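PDB 3WE5: ubiquitin conjugating enzyme from Agrocybe aegerita, which probably accepts activated ubiquitin from an E1 enzyme as a thioester and passes it on toward substrates, as E2 conjugating enzymes do. Local coordinates for residues E32-T46 with A50-M63. Numbering follows the deposited sequence.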
loop_
_atom_site.group_PDB
_atom_site.type_symbol
_atom_site.label_atom_id
_atom_site.label_comp_id
_atom_site.label_asym_id
_atom_site.label_seq_id
_atom_site.Cartn_x
_atom_site.Cartn_y
_atom_site.Cartn_z
ATOM N N GLU A 32 1.587 23.281 -23.839
ATOM C CA GLU A 32 0.604 22.392 -23.212
ATOM C C GLU A 32 -0.616 23.188 -22.804
ATOM O O GLU A 32 -1.745 22.700 -22.922
ATOM C CB GLU A 32 1.193 21.666 -22.008
ATOM C CG GLU A 32 2.345 20.699 -22.351
ATOM C CD GLU A 32 2.609 19.666 -21.269
ATOM O OE1 GLU A 32 1.685 19.204 -20.524
ATOM O OE2 GLU A 32 3.792 19.294 -21.080
ATOM N N LEU A 33 -0.403 24.403 -22.305
ATOM C CA LEU A 33 -1.529 25.239 -21.893
ATOM C C LEU A 33 -2.363 25.652 -23.088
ATOM O O LEU A 33 -3.598 25.701 -22.992
ATOM C CB LEU A 33 -1.045 26.499 -21.154
ATOM C CG LEU A 33 -2.136 27.397 -20.581
ATOM C CD1 LEU A 33 -2.902 26.624 -19.537
ATOM C CD2 LEU A 33 -1.484 28.643 -19.933
ATOM N N ARG A 34 -1.707 25.996 -24.201
ATOM C CA ARG A 34 -2.389 26.337 -25.445
ATOM C C ARG A 34 -3.270 25.171 -25.878
ATOM O O ARG A 34 -4.431 25.374 -26.267
ATOM C CB ARG A 34 -1.345 26.633 -26.528
ATOM C CG ARG A 34 -1.860 27.029 -27.902
ATOM C CD ARG A 34 -0.647 27.351 -28.831
ATOM N NE ARG A 34 0.057 28.551 -28.360
ATOM C CZ ARG A 34 1.315 28.602 -27.893
ATOM N NH1 ARG A 34 2.104 27.525 -27.818
ATOM N NH2 ARG A 34 1.798 29.768 -27.494
ATOM N N GLU A 35 -2.728 23.962 -25.793
ATOM C CA GLU A 35 -3.506 22.780 -26.199
ATOM C C GLU A 35 -4.685 22.502 -25.274
ATOM O O GLU A 35 -5.753 22.123 -25.756
ATOM C CB GLU A 35 -2.611 21.560 -26.384
ATOM C CG GLU A 35 -1.524 21.756 -27.460
ATOM C CD GLU A 35 -2.064 22.158 -28.830
ATOM O OE1 GLU A 35 -3.136 21.655 -29.232
ATOM O OE2 GLU A 35 -1.405 22.976 -29.514
ATOM N N ILE A 36 -4.519 22.702 -23.965
ATOM C CA ILE A 36 -5.634 22.544 -23.019
ATOM C C ILE A 36 -6.733 23.541 -23.373
ATOM O O ILE A 36 -7.927 23.188 -23.383
ATOM C CB ILE A 36 -5.157 22.729 -21.573
ATOM C CG1 ILE A 36 -4.357 21.498 -21.136
ATOM C CG2 ILE A 36 -6.351 22.949 -20.589
ATOM C CD1 ILE A 36 -3.540 21.708 -19.849
ATOM N N GLN A 37 -6.359 24.780 -23.696
ATOM C CA GLN A 37 -7.349 25.774 -24.108
ATOM C C GLN A 37 -8.029 25.419 -25.439
ATOM O O GLN A 37 -9.253 25.592 -25.582
ATOM C CB GLN A 37 -6.730 27.183 -24.216
ATOM C CG GLN A 37 -7.753 28.240 -24.596
ATOM C CD GLN A 37 -7.126 29.595 -24.847
ATOM O OE1 GLN A 37 -6.730 29.900 -25.962
ATOM N NE2 GLN A 37 -7.033 30.404 -23.806
ATOM N N SER A 38 -7.253 24.927 -26.396
ATOM C CA SER A 38 -7.726 24.639 -27.752
ATOM C C SER A 38 -8.584 23.382 -27.805
ATOM O O SER A 38 -9.688 23.382 -28.392
ATOM C CB SER A 38 -6.520 24.408 -28.652
ATOM O OG SER A 38 -6.943 24.322 -29.990
ATOM N N GLU A 39 -8.052 22.324 -27.200
ATOM C CA GLU A 39 -8.643 20.973 -27.263
ATOM C C GLU A 39 -9.645 20.739 -26.160
ATOM O O GLU A 39 -10.488 19.830 -26.240
ATOM C CB GLU A 39 -7.547 19.917 -27.158
ATOM C CG GLU A 39 -6.605 19.916 -28.340
ATOM C CD GLU A 39 -7.261 19.398 -29.618
ATOM O OE1 GLU A 39 -6.740 19.720 -30.700
ATOM O OE2 GLU A 39 -8.284 18.660 -29.549
ATOM N N GLY A 40 -9.540 21.529 -25.104
ATOM C CA GLY A 40 -10.309 21.264 -23.909
ATOM C C GLY A 40 -9.706 20.111 -23.134
ATOM O O GLY A 40 -8.705 19.515 -23.545
ATOM N N CYS A 41 -10.283 19.819 -21.981
ATOM C CA CYS A 41 -9.785 18.710 -21.169
ATOM C C CYS A 41 -10.676 17.501 -21.351
ATOM O O CYS A 41 -11.846 17.659 -21.723
ATOM C CB CYS A 41 -9.799 19.053 -19.676
ATOM S SG CYS A 41 -8.615 20.312 -19.131
ATOM N N PRO A 42 -10.148 16.302 -21.062
ATOM C CA PRO A 42 -11.001 15.114 -21.118
ATOM C C PRO A 42 -12.050 15.163 -20.032
ATOM O O PRO A 42 -11.884 15.863 -19.041
ATOM C CB PRO A 42 -10.023 13.960 -20.841
ATOM C CG PRO A 42 -8.660 14.521 -21.215
ATOM C CD PRO A 42 -8.739 15.955 -20.788
ATOM N N VAL A 43 -13.125 14.403 -20.193
ATOM C CA VAL A 43 -14.217 14.469 -19.238
ATOM C C VAL A 43 -13.758 14.179 -17.809
ATOM O O VAL A 43 -12.962 13.245 -17.552
ATOM C CB VAL A 43 -15.401 13.532 -19.679
ATOM C CG1 VAL A 43 -14.973 12.072 -19.710
ATOM C CG2 VAL A 43 -16.607 13.723 -18.765
ATOM N N GLY A 44 -14.235 15.006 -16.884
ATOM C CA GLY A 44 -13.967 14.792 -15.476
ATOM C C GLY A 44 -12.719 15.550 -15.048
ATOM O O GLY A 44 -12.421 15.654 -13.862
ATOM N N ILE A 45 -11.995 16.085 -16.014
ATOM C CA ILE A 45 -10.761 16.811 -15.671
ATOM C C ILE A 45 -10.971 18.289 -15.970
ATOM O O ILE A 45 -11.404 18.658 -17.050
ATOM C CB ILE A 45 -9.554 16.240 -16.433
ATOM C CG1 ILE A 45 -9.243 14.818 -15.971
ATOM C CG2 ILE A 45 -8.314 17.148 -16.229
ATOM C CD1 ILE A 45 -8.522 14.006 -17.018
ATOM N N THR A 46 -10.700 19.158 -14.996
ATOM C CA THR A 46 -10.891 20.595 -15.234
ATOM C C THR A 46 -9.659 21.381 -14.802
ATOM O O THR A 46 -9.183 21.194 -13.694
ATOM C CB THR A 46 -12.069 21.126 -14.424
ATOM O OG1 THR A 46 -13.228 20.332 -14.717
ATOM C CG2 THR A 46 -12.351 22.579 -14.765
ATOM N N ALA A 50 -3.747 28.142 -13.953
ATOM C CA ALA A 50 -2.447 28.021 -14.619
ATOM C C ALA A 50 -1.868 29.427 -14.720
ATOM O O ALA A 50 -1.657 29.960 -15.818
ATOM C CB ALA A 50 -2.589 27.402 -15.992
ATOM N N SER A 51 -1.660 30.026 -13.557
ATOM C CA SER A 51 -1.365 31.466 -13.527
ATOM C C SER A 51 0.095 31.799 -13.738
ATOM O O SER A 51 0.451 32.975 -13.910
ATOM C CB SER A 51 -1.859 32.052 -12.221
ATOM O OG SER A 51 -3.271 31.995 -12.215
ATOM N N ASP A 52 0.925 30.761 -13.745
ATOM C CA ASP A 52 2.332 30.895 -14.124
ATOM C C ASP A 52 2.746 29.581 -14.728
ATOM O O ASP A 52 1.892 28.734 -15.000
ATOM C CB ASP A 52 3.233 31.239 -12.904
ATOM C CG ASP A 52 3.182 30.200 -11.768
ATOM O OD1 ASP A 52 2.807 28.993 -11.928
ATOM O OD2 ASP A 52 3.539 30.609 -10.637
ATOM N N PHE A 53 4.047 29.388 -14.917
ATOM C CA PHE A 53 4.530 28.087 -15.387
ATOM C C PHE A 53 5.337 27.312 -14.343
ATOM O O PHE A 53 6.220 26.509 -14.670
ATOM C CB PHE A 53 5.242 28.236 -16.745
ATOM C CG PHE A 53 4.334 28.758 -17.821
ATOM C CD1 PHE A 53 3.291 27.958 -18.293
ATOM C CD2 PHE A 53 4.442 30.055 -18.286
ATOM C CE1 PHE A 53 2.426 28.423 -19.257
ATOM C CE2 PHE A 53 3.568 30.537 -19.260
ATOM C CZ PHE A 53 2.550 29.724 -19.742
ATOM N N SER A 54 4.985 27.529 -13.081
ATOM C CA SER A 54 5.595 26.839 -11.962
ATOM C C SER A 54 4.622 25.932 -11.225
ATOM O O SER A 54 5.018 24.912 -10.665
ATOM C CB SER A 54 6.169 27.846 -10.973
ATOM O OG SER A 54 7.186 28.596 -11.609
ATOM N N LYS A 55 3.354 26.333 -11.170
ATOM C CA LYS A 55 2.358 25.551 -10.430
ATOM C C LYS A 55 0.995 25.667 -11.103
ATOM O O LYS A 55 0.491 26.772 -11.298
ATOM C CB LYS A 55 2.253 26.022 -8.960
ATOM C CG LYS A 55 1.373 25.125 -8.089
ATOM C CD LYS A 55 1.465 25.508 -6.598
ATOM C CE LYS A 55 0.906 26.892 -6.342
ATOM N NZ LYS A 55 -0.540 26.991 -6.730
ATOM N N TRP A 56 0.390 24.511 -11.412
ATOM C CA TRP A 56 -0.967 24.470 -11.964
ATOM C C TRP A 56 -1.873 23.625 -11.072
ATOM O O TRP A 56 -1.428 22.705 -10.375
ATOM C CB TRP A 56 -0.967 23.831 -13.370
ATOM C CG TRP A 56 -0.269 24.595 -14.467
ATOM C CD1 TRP A 56 0.352 25.819 -14.382
ATOM C CD2 TRP A 56 -0.146 24.169 -15.824
ATOM N NE1 TRP A 56 0.864 26.175 -15.619
ATOM C CE2 TRP A 56 0.568 25.176 -16.521
ATOM C CE3 TRP A 56 -0.575 23.025 -16.524
ATOM C CZ2 TRP A 56 0.887 25.067 -17.891
ATOM C CZ3 TRP A 56 -0.254 22.913 -17.884
ATOM C CH2 TRP A 56 0.458 23.944 -18.561
ATOM N N LEU A 57 -3.169 23.942 -11.093
ATOM C CA LEU A 57 -4.164 23.165 -10.356
ATOM C C LEU A 57 -5.281 22.686 -11.292
ATOM O O LEU A 57 -5.777 23.445 -12.128
ATOM C CB LEU A 57 -4.817 24.050 -9.291
ATOM C CG LEU A 57 -3.907 24.562 -8.178
ATOM C CD1 LEU A 57 -4.700 25.576 -7.308
ATOM C CD2 LEU A 57 -3.380 23.432 -7.333
ATOM N N PHE A 58 -5.665 21.421 -11.118
ATOM C CA PHE A 58 -6.812 20.813 -11.802
ATOM C C PHE A 58 -7.805 20.260 -10.768
ATOM O O PHE A 58 -7.439 19.969 -9.637
ATOM C CB PHE A 58 -6.345 19.623 -12.658
ATOM C CG PHE A 58 -5.515 19.999 -13.829
ATOM C CD1 PHE A 58 -4.159 20.267 -13.676
ATOM C CD2 PHE A 58 -6.073 20.087 -15.100
ATOM C CE1 PHE A 58 -3.384 20.612 -14.772
ATOM C CE2 PHE A 58 -5.312 20.425 -16.203
ATOM C CZ PHE A 58 -3.946 20.710 -16.029
ATOM N N THR A 59 -9.065 20.105 -11.165
ATOM C CA THR A 59 -9.945 19.203 -10.420
ATOM C C THR A 59 -10.070 17.901 -11.198
ATOM O O THR A 59 -10.070 17.911 -12.422
ATOM C CB THR A 59 -11.318 19.791 -10.133
ATOM O OG1 THR A 59 -11.970 20.117 -11.353
ATOM C CG2 THR A 59 -11.189 21.033 -9.277
ATOM N N ILE A 60 -10.150 16.798 -10.457
ATOM C CA ILE A 60 -10.249 15.465 -11.046
ATOM C C ILE A 60 -11.507 14.816 -10.478
ATOM O O ILE A 60 -11.645 14.650 -9.250
ATOM C CB ILE A 60 -9.060 14.607 -10.648
ATOM C CG1 ILE A 60 -7.739 15.245 -11.122
ATOM C CG2 ILE A 60 -9.217 13.169 -11.182
ATOM C CD1 ILE A 60 -7.620 15.427 -12.630
ATOM N N GLU A 61 -12.422 14.455 -11.368
ATOM C CA GLU A 61 -13.585 13.661 -10.962
ATOM C C GLU A 61 -13.516 12.348 -11.701
ATOM O O GLU A 61 -13.267 12.322 -12.906
ATOM C CB GLU A 61 -14.886 14.368 -11.313
ATOM C CG GLU A 61 -16.112 13.521 -10.969
ATOM C CD GLU A 61 -17.404 14.300 -11.010
ATOM O OE1 GLU A 61 -17.341 15.547 -11.084
ATOM O OE2 GLU A 61 -18.477 13.650 -10.964
ATOM N N VAL A 62 -13.736 11.248 -10.990
ATOM C CA VAL A 62 -13.691 9.930 -11.601
ATOM C C VAL A 62 -15.099 9.656 -12.108
ATOM O O VAL A 62 -16.074 9.815 -11.352
ATOM C CB VAL A 62 -13.313 8.860 -10.588
ATOM C CG1 VAL A 62 -13.223 7.492 -11.262
ATOM C CG2 VAL A 62 -11.968 9.204 -9.909
ATOM N N MET A 63 -15.195 9.258 -13.370
ATOM C CA MET A 63 -16.490 9.030 -14.010
ATOM C C MET A 63 -16.794 7.545 -13.984
ATOM O O MET A 63 -15.987 6.732 -13.514
ATOM C CB MET A 63 -16.467 9.502 -15.460
ATOM C CG MET A 63 -16.024 10.975 -15.654
ATOM S SD MET A 63 -16.999 12.118 -14.680
ATOM C CE MET A 63 -18.606 12.003 -15.494
HETATM O O HOH W 1 -13.148 18.134 -12.785
#
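Leu33 reaches from its helix to Ala50, Phe53 and Trp56: CD1 rests on Ala50 CB at 3.6 Å, CD2 reaches the Phe53 ring, and CB lies 3.9 Å from Trp56 CH2. With CG anti to the backbone N (chi1 -176°) and chi2 at 63°, the two methyls part, one to Ala50 and one to Phe53. Ala50 CB also sits over one face of the Trp56 indole, displaced toward its rim, and the rotation of the indole is fixed by NE1 donating in the ring plane to Asp52 O (2.8 Å). Asp52 OD1 in turn accepts from Ser54 N, closing an Asx turn, and from Lys55 N, which widens it into an Asx motif at the start of strand 55-61. One turn along the helix, Ile36 CD1 lies between two aromatics, 4.0 Å from Trp56 CZ3 and in plane at the edge of Phe58, near CZ. Phe58 also meets Ile45 CG2 through CD2, while the Ile45 and Ile60 side chains lie side by side, CG1 against CD1, on the helix-facing side of the sheet. Gly44, in the type II turn 42-45, leads into the antiparallel hairpin, where its O accepts from Glu61 N and Thr46 and Thr59 exchange two backbone bonds. On the other face, one water joins Gly44 O to the hydroxyls of Thr46 and Thr59, reaching Thr59 OG1 at 2.7 Å. Helix 24-39 thus packs on the first hairpin of the E2 fold, with Leu47 and helix 127-140 adding to the same apolar layer. Apolar contacts hold the helix against the hairpin, whereas directional backbone bonds set the strand register.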